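Local coordinates for protein TqaA (Penicillium aethiopicum, PDB 5DLK) that forms the terminal condensation-like domain of a fungal nonribosomal peptide synthetase and probably releases the finished peptide by macrocyclization, at residues T47-L52 / I97-F102; H68-T73 / S179-V184. All blocks are in the same frame, centred on the assembly; numbering follows the deposited sequence.

Contact 1: T47-L52 / I97-F102; sequences TLEDLL and ILRTSF
Glu49 and Arg99 form a salt bridge at the rim of the small three-stranded sheet. Arg99 NH1 donates to Glu49 OE2 at 2.9 Å, with an N-H...O angle of 145°. The bond is therefore bent: it reaches OE2 on the syn side but well out of the carboxylate plane, and the two flat groups are turned 40° from each other rather than lying face-on or coplanar. Water 1 links the remaining two ends. It donates to Glu49 OE1 at 3.0 Å and accepts from Arg99 NH2 at 2.7 Å, so the two side chains are joined to each other at two points, one direct and one through solvent. The glutamate gets there by straightening: CG stands opposite the backbone N (chi1 176°), and the chain continues extended to the carboxylate. The guanidinium is held by backbone oxygens as well: NH1 also bonds Leu114 O, its strongest polar partner, NE bonds Val92 O and NH2 bonds Asp93 O. These bonds, together with the bridge, fix the rotation of the group. The backbone of Glu49 and of Asp50 pairs with the single residue Val113 of strand 108-115, a classic beta bulge. That strand runs between strands 47-53 and 100-105, so the bridge spans the middle strand, while Val92 and Asp93 bring in the C-terminal end of helix 81-94.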
ATOM      1  N   THR A  47      20.689  -8.351 -16.557  1.00 30.95           N
ATOM      2  CA  THR A  47      19.940  -9.205 -17.461  1.00 29.57           C
ATOM      3  C   THR A  47      18.448  -9.084 -17.159  1.00 31.05           C
ATOM      4  O   THR A  47      18.065  -8.684 -16.059  1.00 27.00           O
ATOM      5  CB  THR A  47      20.356 -10.665 -17.337  1.00 30.61           C
ATOM      6  OG1 THR A  47      20.117 -11.116 -15.999  1.00 27.21           O
ATOM      7  CG2 THR A  47      21.850 -10.809 -17.660  1.00 33.93           C
ATOM      8  N   LEU A  48      17.621  -9.431 -18.134  1.00 27.46           N
ATOM      9  CA  LEU A  48      16.172  -9.406 -17.933  1.00 28.73           C
ATOM     10  C   LEU A  48      15.677 -10.785 -17.521  1.00 30.88           C
ATOM     11  O   LEU A  48      15.697 -11.732 -18.319  1.00 31.07           O
ATOM     12  CB  LEU A  48      15.458  -8.942 -19.198  1.00 29.22           C
ATOM     13  CG  LEU A  48      13.936  -8.805 -19.085  1.00 30.79           C
ATOM     14  CD1 LEU A  48      13.569  -7.626 -18.176  1.00 28.45           C
ATOM     15  CD2 LEU A  48      13.318  -8.659 -20.464  1.00 32.95           C
ATOM     16  N   GLU A  49      15.238 -10.900 -16.269  1.00 26.93           N
ATOM     17  CA  GLU A  49      14.796 -12.170 -15.716  1.00 28.18           C
ATOM     18  C   GLU A  49      13.318 -12.458 -16.035  1.00 33.45           C
ATOM     19  O   GLU A  49      12.923 -13.618 -16.238  1.00 29.99           O
ATOM     20  CB  GLU A  49      15.031 -12.179 -14.209  1.00 30.12           C
ATOM     21  CG  GLU A  49      14.528 -13.411 -13.505  1.00 35.93           C
ATOM     22  CD  GLU A  49      14.668 -13.311 -12.000  1.00 41.66           C
ATOM     23  OE1 GLU A  49      13.771 -13.818 -11.288  1.00 50.17           O
ATOM     24  OE2 GLU A  49      15.665 -12.726 -11.524  1.00 42.31           O
ATOM     25  N   ASP A  50      12.503 -11.403 -16.074  1.00 28.78           N
ATOM     26  CA  ASP A  50      11.074 -11.562 -16.362  1.00 28.68           C
ATOM     27  C   ASP A  50      10.474 -10.241 -16.805  1.00 29.55           C
ATOM     28  O   ASP A  50      11.078  -9.171 -16.645  1.00 25.96           O
ATOM     29  CB  ASP A  50      10.325 -12.098 -15.138  1.00 29.16           C
ATOM     30  CG  ASP A  50       9.152 -13.030 -15.511  1.00 29.61           C
ATOM     31  OD1 ASP A  50       8.590 -12.913 -16.622  1.00 29.73           O
ATOM     32  OD2 ASP A  50       8.804 -13.890 -14.678  1.00 29.06           O
ATOM     33  N   LEU A  51       9.282 -10.319 -17.380  1.00 26.89           N
ATOM     34  CA  LEU A  51       8.537  -9.124 -17.706  1.00 25.57           C
ATOM     35  C   LEU A  51       7.060  -9.448 -17.496  1.00 27.74           C
ATOM     36  O   LEU A  51       6.549 -10.422 -18.059  1.00 27.10           O
ATOM     37  CB  LEU A  51       8.825  -8.666 -19.139  1.00 23.09           C
ATOM     38  CG  LEU A  51       8.411  -7.241 -19.499  1.00 28.41           C
ATOM     39  CD1 LEU A  51       9.159  -6.750 -20.724  1.00 30.71           C
ATOM     40  CD2 LEU A  51       6.899  -7.168 -19.717  1.00 28.74           C
ATOM     41  N   LEU A  52       6.396  -8.643 -16.667  1.00 25.67           N
ATOM     42  CA  LEU A  52       4.979  -8.862 -16.323  1.00 24.88           C
ATOM     43  C   LEU A  52       4.202  -7.556 -16.369  1.00 25.51           C
ATOM     44  O   LEU A  52       4.776  -6.485 -16.248  1.00 26.07           O
ATOM     45  CB  LEU A  52       4.838  -9.478 -14.924  1.00 23.22           C
ATOM     46  CG  LEU A  52       5.592 -10.770 -14.626  1.00 31.57           C
ATOM     47  CD1 LEU A  52       6.922 -10.446 -13.943  1.00 33.75           C
ATOM     48  CD2 LEU A  52       4.753 -11.704 -13.788  1.00 30.28           C
ATOM     49  N   ILE A  97      11.313  -7.975  -6.443  1.00 19.84           N
ATOM     50  CA  ILE A  97      10.580  -6.715  -6.549  1.00 20.37           C
ATOM     51  C   ILE A  97      11.528  -5.518  -6.356  1.00 20.93           C
ATOM     52  O   ILE A  97      11.317  -4.462  -6.942  1.00 20.93           O
ATOM     53  CB  ILE A  97       9.407  -6.634  -5.522  1.00 20.08           C
ATOM     54  CG1 ILE A  97       8.505  -5.430  -5.825  1.00 22.62           C
ATOM     55  CG2 ILE A  97       9.925  -6.536  -4.103  1.00 19.45           C
ATOM     56  CD1 ILE A  97       7.941  -5.427  -7.211  1.00 23.00           C
ATOM     57  N   LEU A  98      12.593  -5.701  -5.572  1.00 20.91           N
ATOM     58  CA  LEU A  98      13.551  -4.622  -5.324  1.00 21.52           C
ATOM     59  C   LEU A  98      14.502  -4.418  -6.524  1.00 25.98           C
ATOM     60  O   LEU A  98      15.183  -3.393  -6.615  1.00 25.56           O
ATOM     61  CB  LEU A  98      14.351  -4.893  -4.036  1.00 22.79           C
ATOM     62  CG  LEU A  98      13.581  -5.090  -2.730  1.00 27.33           C
ATOM     63  CD1 LEU A  98      14.512  -5.305  -1.538  1.00 26.04           C
ATOM     64  CD2 LEU A  98      12.623  -3.927  -2.461  1.00 24.25           C
ATOM     65  N   ARG A  99      14.537  -5.375  -7.453  1.00 24.03           N
ATOM     66  CA  ARG A  99      15.297  -5.165  -8.688  1.00 23.84           C
ATOM     67  C   ARG A  99      14.373  -5.033  -9.875  1.00 25.10           C
ATOM     68  O   ARG A  99      14.711  -5.430 -10.992  1.00 27.28           O
ATOM     69  CB  ARG A  99      16.298  -6.301  -8.927  1.00 26.20           C
ATOM     70  CG  ARG A  99      16.047  -7.553  -8.142  1.00 26.42           C
ATOM     71  CD  ARG A  99      17.239  -8.511  -8.261  1.00 32.28           C
ATOM     72  NE  ARG A  99      16.922  -9.766  -7.603  1.00 28.69           N
ATOM     73  CZ  ARG A  99      16.333 -10.786  -8.208  1.00 25.76           C
ATOM     74  NH1 ARG A  99      16.029 -10.704  -9.497  1.00 30.68           N
ATOM     75  NH2 ARG A  99      16.054 -11.879  -7.527  1.00 28.71           N
ATOM     76  N   THR A 100      13.190  -4.478  -9.632  1.00 23.14           N
ATOM     77  CA  THR A 100      12.232  -4.272 -10.702  1.00 20.47           C
ATOM     78  C   THR A 100      12.234  -2.828 -11.206  1.00 22.70           C
ATOM     79  O   THR A 100      12.286  -1.871 -10.427  1.00 22.67           O
ATOM     80  CB  THR A 100      10.804  -4.680 -10.226  1.00 20.36           C
ATOM     81  OG1 THR A 100      10.802  -6.073  -9.912  1.00 23.19           O
ATOM     82  CG2 THR A 100       9.801  -4.438 -11.292  1.00 23.56           C
ATOM     83  N   SER A 101      12.165  -2.701 -12.525  1.00 21.29           N
ATOM     84  CA  SER A 101      12.083  -1.450 -13.244  1.00 24.34           C
ATOM     85  C   SER A 101      10.687  -1.354 -13.872  1.00 27.56           C
ATOM     86  O   SER A 101      10.137  -2.367 -14.324  1.00 25.75           O
ATOM     87  CB  SER A 101      13.201  -1.410 -14.306  1.00 23.39           C
ATOM     88  OG  SER A 101      12.920  -0.532 -15.374  1.00 27.97           O
ATOM     89  N   PHE A 102      10.104  -0.159 -13.878  1.00 25.07           N
ATOM     90  CA  PHE A 102       8.758   0.029 -14.411  1.00 25.24           C
ATOM     91  C   PHE A 102       8.790   0.930 -15.621  1.00 26.91           C
ATOM     92  O   PHE A 102       9.396   2.000 -15.590  1.00 26.86           O
ATOM     93  CB  PHE A 102       7.811   0.642 -13.359  1.00 21.88           C
ATOM     94  CG  PHE A 102       7.642  -0.193 -12.138  1.00 23.48           C
ATOM     95  CD1 PHE A 102       8.554  -0.121 -11.100  1.00 23.18           C
ATOM     96  CD2 PHE A 102       6.542  -1.035 -12.003  1.00 26.39           C
ATOM     97  CE1 PHE A 102       8.396  -0.904  -9.964  1.00 21.04           C
ATOM     98  CE2 PHE A 102       6.376  -1.810 -10.882  1.00 24.86           C
ATOM     99  CZ  PHE A 102       7.304  -1.754  -9.858  1.00 24.87           C
TER
HETATM  100  O   HOH W   1      14.599 -13.961  -8.440  1.00 42.13           O

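Contact 2: H68-T73 / S179-V184; sequences HSYNWT and SQWDGV
His68 and Tyr70 of strand 67-75 meet Trp181 in an aromatic cluster at the loop that carries SHSQWDG, a variant of the HHxxxDG motif of condensation domains. The ring contacts are both edge-to-face, but Trp181 plays opposite parts in them. Toward His68 it offers its edge: Trp181 CZ2 stands over the centre of the imidazole, 3.7 Å from His68 CE1. The planes of these two rings are 81° apart. Toward Tyr70 it offers a face, and the phenol comes in edge-on at 79°. The tyrosine oxygen leads that approach, with Tyr70 OH 3.0 Å from Trp181 CZ2 and 3.1 Å from Trp181 CH2, a tight fit near the rim of the indole. Trp181 turns CG into the space between its own backbone N and carbonyl carbon (chi1 66°), which carries the indole to the strand; it also stacks on His178. Replacing Trp181 by an alanine would probably uncover the His68 face, leave the Tyr70 hydroxyl without the indole it abuts and take from water 2 its NE1 donor. The polar link is by solvent. Water 2 lies at the indole edge, accepting from Trp181 NE1 at 2.9 Å and hydrogen-bonded to His68 ND1 at 2.7 Å.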
ATOM      1  N   HIS A  68       8.823   6.575  -0.848  1.00 18.72           N
ATOM      2  CA  HIS A  68       9.265   6.654   0.539  1.00 17.97           C
ATOM      3  C   HIS A  68      10.774   6.582   0.642  1.00 19.97           C
ATOM      4  O   HIS A  68      11.428   5.929  -0.170  1.00 19.63           O
ATOM      5  CB  HIS A  68       8.691   5.510   1.369  1.00 19.38           C
ATOM      6  CG  HIS A  68       7.259   5.712   1.765  1.00 23.36           C
ATOM      7  ND1 HIS A  68       6.233   5.758   0.846  1.00 23.33           N
ATOM      8  CD2 HIS A  68       6.691   5.892   2.979  1.00 24.29           C
ATOM      9  CE1 HIS A  68       5.089   5.961   1.481  1.00 24.20           C
ATOM     10  NE2 HIS A  68       5.338   6.032   2.777  1.00 23.11           N
ATOM     11  N   SER A  69      11.301   7.256   1.657  1.00 21.81           N
ATOM     12  CA  SER A  69      12.674   7.046   2.106  1.00 22.10           C
ATOM     13  C   SER A  69      12.597   6.519   3.525  1.00 19.44           C
ATOM     14  O   SER A  69      12.192   7.247   4.436  1.00 22.38           O
ATOM     15  CB  SER A  69      13.478   8.350   2.064  1.00 24.30           C
ATOM     16  OG  SER A  69      14.819   8.111   2.479  1.00 23.59           O
ATOM     17  N   TYR A  70      12.979   5.259   3.717  1.00 21.96           N
ATOM     18  CA  TYR A  70      12.997   4.672   5.045  1.00 17.48           C
ATOM     19  C   TYR A  70      14.394   4.870   5.644  1.00 22.02           C
ATOM     20  O   TYR A  70      15.376   4.372   5.103  1.00 22.50           O
ATOM     21  CB  TYR A  70      12.624   3.196   4.995  1.00 21.15           C
ATOM     22  CG  TYR A  70      11.153   2.987   4.694  1.00 20.99           C
ATOM     23  CD1 TYR A  70      10.188   3.418   5.594  1.00 24.42           C
ATOM     24  CD2 TYR A  70      10.735   2.373   3.518  1.00 21.78           C
ATOM     25  CE1 TYR A  70       8.839   3.245   5.332  1.00 25.59           C
ATOM     26  CE2 TYR A  70       9.377   2.188   3.249  1.00 25.26           C
ATOM     27  CZ  TYR A  70       8.440   2.632   4.167  1.00 23.33           C
ATOM     28  OH  TYR A  70       7.083   2.459   3.940  1.00 25.05           O
ATOM     29  N   ASN A  71      14.448   5.591   6.756  1.00 21.11           N
ATOM     30  CA  ASN A  71      15.708   6.151   7.261  1.00 22.41           C
ATOM     31  C   ASN A  71      16.110   5.549   8.595  1.00 24.79           C
ATOM     32  O   ASN A  71      15.339   5.570   9.551  1.00 27.74           O
ATOM     33  CB  ASN A  71      15.586   7.658   7.415  1.00 22.95           C
ATOM     34  CG  ASN A  71      15.113   8.328   6.157  1.00 21.26           C
ATOM     35  OD1 ASN A  71      15.375   7.849   5.053  1.00 23.06           O
ATOM     36  ND2 ASN A  71      14.400   9.442   6.310  1.00 22.90           N
ATOM     37  N   TRP A  72      17.331   5.034   8.662  1.00 27.38           N
ATOM     38  CA  TRP A  72      17.817   4.400   9.872  1.00 23.78           C
ATOM     39  C   TRP A  72      19.035   5.143  10.407  1.00 29.50           C
ATOM     40  O   TRP A  72      20.080   5.130   9.772  1.00 24.20           O
ATOM     41  CB  TRP A  72      18.173   2.951   9.595  1.00 26.59           C
ATOM     42  CG  TRP A  72      16.984   2.142   9.160  1.00 27.36           C
ATOM     43  CD1 TRP A  72      16.654   1.778   7.884  1.00 28.02           C
ATOM     44  CD2 TRP A  72      15.957   1.637  10.008  1.00 28.94           C
ATOM     45  NE1 TRP A  72      15.482   1.051   7.891  1.00 28.38           N
ATOM     46  CE2 TRP A  72      15.035   0.952   9.185  1.00 28.69           C
ATOM     47  CE3 TRP A  72      15.728   1.686  11.389  1.00 26.84           C
ATOM     48  CZ2 TRP A  72      13.914   0.312   9.702  1.00 28.52           C
ATOM     49  CZ3 TRP A  72      14.604   1.055  11.896  1.00 30.47           C
ATOM     50  CH2 TRP A  72      13.710   0.381  11.052  1.00 29.92           C
ATOM     51  N   THR A  73      18.892   5.780  11.562  1.00 26.46           N
ATOM     52  CA  THR A  73      20.017   6.480  12.180  1.00 28.60           C
ATOM     53  C   THR A  73      20.723   5.503  13.110  1.00 29.52           C
ATOM     54  O   THR A  73      20.137   5.026  14.080  1.00 29.02           O
ATOM     55  CB  THR A  73      19.570   7.724  12.962  1.00 27.30           C
ATOM     56  OG1 THR A  73      18.828   8.593  12.100  1.00 27.71           O
ATOM     57  CG2 THR A  73      20.783   8.489  13.509  1.00 26.80           C
ATOM     58  N   SER A 179       4.592   0.799  -5.145  1.00 18.95           N
ATOM     59  CA  SER A 179       4.326  -0.333  -6.036  1.00 17.48           C
ATOM     60  C   SER A 179       5.138  -1.561  -5.630  1.00 19.47           C
ATOM     61  O   SER A 179       4.916  -2.653  -6.158  1.00 19.29           O
ATOM     62  CB  SER A 179       4.639   0.022  -7.492  1.00 19.73           C
ATOM     63  OG  SER A 179       6.024   0.347  -7.663  1.00 21.03           O
ATOM     64  N   GLN A 180       6.058  -1.384  -4.678  1.00 18.48           N
ATOM     65  CA  GLN A 180       7.022  -2.434  -4.332  1.00 19.61           C
ATOM     66  C   GLN A 180       6.923  -2.926  -2.893  1.00 18.67           C
ATOM     67  O   GLN A 180       7.724  -3.761  -2.464  1.00 21.64           O
ATOM     68  CB  GLN A 180       8.463  -1.926  -4.600  1.00 15.21           C
ATOM     69  CG  GLN A 180       8.701  -1.531  -6.045  1.00 16.96           C
ATOM     70  CD  GLN A 180      10.049  -0.835  -6.226  1.00 20.51           C
ATOM     71  OE1 GLN A 180      10.233   0.296  -5.782  1.00 18.00           O
ATOM     72  NE2 GLN A 180      11.008  -1.531  -6.849  1.00 21.65           N
ATOM     73  N   TRP A 181       5.944  -2.436  -2.130  1.00 19.18           N
ATOM     74  CA  TRP A 181       5.802  -2.886  -0.752  1.00 17.87           C
ATOM     75  C   TRP A 181       4.361  -2.673  -0.269  1.00 20.78           C
ATOM     76  O   TRP A 181       3.579  -1.983  -0.922  1.00 18.02           O
ATOM     77  CB  TRP A 181       6.789  -2.146   0.183  1.00 19.91           C
ATOM     78  CG  TRP A 181       6.501  -0.680   0.319  1.00 19.56           C
ATOM     79  CD1 TRP A 181       6.929   0.314  -0.508  1.00 18.58           C
ATOM     80  CD2 TRP A 181       5.683  -0.047   1.316  1.00 20.69           C
ATOM     81  NE1 TRP A 181       6.455   1.526  -0.079  1.00 19.91           N
ATOM     82  CE2 TRP A 181       5.687   1.334   1.039  1.00 19.36           C
ATOM     83  CE3 TRP A 181       4.959  -0.512   2.419  1.00 22.14           C
ATOM     84  CZ2 TRP A 181       4.986   2.261   1.819  1.00 20.86           C
ATOM     85  CZ3 TRP A 181       4.258   0.413   3.200  1.00 20.76           C
ATOM     86  CH2 TRP A 181       4.278   1.778   2.895  1.00 23.02           C
ATOM     87  N   ASP A 182       4.021  -3.285   0.857  1.00 20.19           N
ATOM     88  CA  ASP A 182       2.761  -2.985   1.535  1.00 21.14           C
ATOM     89  C   ASP A 182       2.919  -3.119   3.045  1.00 23.12           C
ATOM     90  O   ASP A 182       3.982  -3.516   3.543  1.00 23.51           O
ATOM     91  CB  ASP A 182       1.623  -3.878   1.024  1.00 21.03           C
ATOM     92  CG  ASP A 182       1.928  -5.353   1.124  1.00 25.11           C
ATOM     93  OD1 ASP A 182       2.731  -5.762   1.993  1.00 26.54           O
ATOM     94  OD2 ASP A 182       1.332  -6.126   0.339  1.00 28.06           O
ATOM     95  N   GLY A 183       1.863  -2.775   3.779  1.00 22.06           N
ATOM     96  CA  GLY A 183       1.940  -2.740   5.230  1.00 23.61           C
ATOM     97  C   GLY A 183       2.316  -4.079   5.838  1.00 26.42           C
ATOM     98  O   GLY A 183       3.005  -4.139   6.860  1.00 26.50           O
ATOM     99  N   VAL A 184       1.857  -5.159   5.211  1.00 24.22           N
ATOM    100  CA  VAL A 184       2.138  -6.502   5.699  1.00 27.97           C
ATOM    101  C   VAL A 184       3.599  -6.895   5.511  1.00 29.75           C
ATOM    102  O   VAL A 184       4.179  -7.545   6.379  1.00 33.05           O
ATOM    103  CB  VAL A 184       1.236  -7.563   4.992  1.00 27.72           C
ATOM    104  CG1 VAL A 184       1.741  -8.987   5.251  1.00 30.25           C
ATOM    105  CG2 VAL A 184      -0.207  -7.417   5.456  1.00 31.05           C
TER
HETATM  106  O   HOH W   2       6.660   4.153  -1.309  1.00 20.10           O

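Overall arrangement
Contacts 1 and 2 are centred 19 Å apart, yet their segments touch directly. Gln180 NE2 lies 2.9 Å from Ile97 O, a probable hydrogen bond, and Phe102 CZ packs 3.3 Å from Ser179 OG, so 97-102 backs onto the motif loop 179-184. Contact 1 lies farther from the centre of the chain and away from the annotated sites. Contact 2 holds Gly183, which binds phosphopantetheine in another structure of this protein. The Trp181 side chain is about 11 Å from that of Asn311 and about 12 Å from that of Asn392, two further residues of that site. A dimethyl sulfoxide, probably from the crystallisation liquor, sits about 3 Å from the His68 side chain and may mark a pocket.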